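Local coordinates for peptidase S9 prolyl oligopeptidase catalytic domain-containing protein (Pyrococcus horikoshii, PDB 4HXF) that probably acts as a serine peptidase of the acylaminoacyl peptidase type, assembling into a hexamer that selects its substrates by self-compartmentalization, at residues G53-I58 and Q334-N339. Numbering follows the deposited sequence.
Sequences GSRKFI and QLTDYN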
# COMPACT_ATOMS: atom_id res chain seq x y z
N GLY A 53 -17.27 40.83 14.55
CA GLY A 53 -16.67 40.74 13.17
C GLY A 53 -15.53 39.69 13.19
O GLY A 53 -14.91 39.34 12.13
N SER A 54 -15.31 39.22 14.42
CA SER A 54 -14.57 37.92 14.74
C SER A 54 -15.09 36.67 13.93
O SER A 54 -16.28 36.53 13.76
CB SER A 54 -14.59 37.63 16.23
OG SER A 54 -15.70 36.91 16.67
N ARG A 55 -14.15 35.83 13.48
CA ARG A 55 -14.44 34.67 12.66
C ARG A 55 -13.83 33.46 13.25
O ARG A 55 -12.69 33.48 13.71
CB ARG A 55 -13.80 34.80 11.25
CG ARG A 55 -14.38 35.75 10.33
CD ARG A 55 -13.68 35.78 9.01
NE ARG A 55 -14.41 36.70 8.23
CZ ARG A 55 -13.94 37.34 7.18
NH1 ARG A 55 -12.67 37.13 6.73
NH2 ARG A 55 -14.74 38.15 6.57
N LYS A 56 -14.54 32.37 13.16
CA LYS A 56 -14.09 31.05 13.45
C LYS A 56 -14.44 30.11 12.34
O LYS A 56 -15.19 30.49 11.42
CB LYS A 56 -14.64 30.65 14.86
CG LYS A 56 -16.12 30.59 15.14
CD LYS A 56 -16.30 30.51 16.74
CE LYS A 56 -17.68 31.06 17.18
NZ LYS A 56 -18.01 30.87 18.68
N PHE A 57 -13.82 28.93 12.36
CA PHE A 57 -13.79 28.07 11.18
C PHE A 57 -14.05 26.62 11.47
O PHE A 57 -13.69 26.11 12.56
CB PHE A 57 -12.36 28.08 10.61
CG PHE A 57 -11.80 29.47 10.41
CD1 PHE A 57 -10.84 29.92 11.29
CD2 PHE A 57 -12.33 30.31 9.45
CE1 PHE A 57 -10.34 31.23 11.18
CE2 PHE A 57 -11.84 31.60 9.34
CZ PHE A 57 -10.84 32.07 10.21
N ILE A 58 -14.67 25.99 10.51
CA ILE A 58 -14.81 24.54 10.51
C ILE A 58 -14.25 24.11 9.17
O ILE A 58 -14.83 24.32 8.09
CB ILE A 58 -16.29 24.02 10.68
CG1 ILE A 58 -16.95 24.61 11.91
CG2 ILE A 58 -16.20 22.49 10.69
CD1 ILE A 58 -18.47 24.29 12.04
N GLN A 334 -22.01 46.21 4.11
CA GLN A 334 -21.18 45.09 3.63
C GLN A 334 -20.40 44.43 4.79
O GLN A 334 -19.82 45.19 5.63
CB GLN A 334 -20.28 45.59 2.55
CG GLN A 334 -19.44 44.45 1.86
CD GLN A 334 -18.60 45.03 0.75
OE1 GLN A 334 -18.78 46.17 0.36
NE2 GLN A 334 -17.60 44.27 0.26
N LEU A 335 -20.48 43.13 4.94
CA LEU A 335 -19.86 42.38 6.01
C LEU A 335 -18.52 41.85 5.55
O LEU A 335 -17.64 41.71 6.39
CB LEU A 335 -20.68 41.16 6.58
CG LEU A 335 -22.01 41.67 7.19
CD1 LEU A 335 -22.71 40.42 7.71
CD2 LEU A 335 -21.60 42.67 8.28
N THR A 336 -18.41 41.38 4.30
CA THR A 336 -17.14 40.66 3.91
C THR A 336 -16.54 41.42 2.73
O THR A 336 -17.25 42.06 1.91
CB THR A 336 -17.30 39.20 3.60
OG1 THR A 336 -18.05 39.00 2.37
CG2 THR A 336 -17.95 38.36 4.69
N ASP A 337 -15.23 41.22 2.51
CA ASP A 337 -14.57 41.77 1.40
C ASP A 337 -13.44 40.78 0.93
O ASP A 337 -12.26 41.14 0.80
CB ASP A 337 -13.93 43.11 1.70
CG ASP A 337 -13.50 43.84 0.44
OD1 ASP A 337 -14.04 43.58 -0.64
OD2 ASP A 337 -12.59 44.69 0.57
N TYR A 338 -13.82 39.52 0.77
CA TYR A 338 -12.85 38.47 0.45
C TYR A 338 -12.03 38.73 -0.78
O TYR A 338 -10.82 38.50 -0.74
CB TYR A 338 -13.50 37.09 0.28
CG TYR A 338 -13.81 36.40 1.58
CD1 TYR A 338 -14.98 36.62 2.26
CD2 TYR A 338 -12.86 35.62 2.20
CE1 TYR A 338 -15.29 36.02 3.46
CE2 TYR A 338 -13.12 35.08 3.46
CZ TYR A 338 -14.34 35.23 4.05
OH TYR A 338 -14.56 34.68 5.26
N ASN A 339 -12.64 39.29 -1.84
CA ASN A 339 -11.94 39.50 -3.10
C ASN A 339 -11.44 40.91 -3.35
O ASN A 339 -11.02 41.26 -4.42
CB ASN A 339 -12.75 38.97 -4.29
CG ASN A 339 -13.02 37.47 -4.20
OD1 ASN A 339 -12.09 36.73 -4.05
ND2 ASN A 339 -14.30 37.07 -4.26
O HOH W 1 -13.79 40.56 4.67
O HOH W 2 -16.46 39.88 7.84
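Arg55 meets Thr336 and Tyr338 where an extended strand, 54-58, outermost in its sheet within this chain, faces a loop without regular structure, and no direct hydrogen bond joins 53-58 to 334-339. Two waters link the Arg55 side chain to the loop backbone instead: Arg55 NH2 donates to one that accepts from Asp337 N, and, weakly, to another that donates to Leu335 O. A long side chain suits this position: that of Arg55 is extended from CG to NE (chi2 180°, chi3 177°) and carries its guanidinium to the loop. The guanidinium lies nearly parallel to the Tyr338 ring, the planes 9° apart, but the offset is large: Tyr338 OH sits over the centre of one guanidinium face, 3.3 Å from Arg55 CZ. A tyrosine suits this place because its hydroxyl oxygen can lie over the guanidinium and still hydrogen-bond to the Tyr29 hydroxyl. Thr336 adds a methyl, CG2 lying 3.7 Å from Arg55 NH2, while its OG1 turns to Glu324. Arg55 NE forms a salt bridge to Glu48 and NH1 another to Glu160 of a neighbouring subunit; an alanine here would probably leave both carboxylates without this partner and open a gap beside the Tyr338 hydroxyl. The contact joins the propeller's first and last four-stranded blades: strand 54-59, beside strand 40-49, meets the loop between strand 332-334 and helix 340-343.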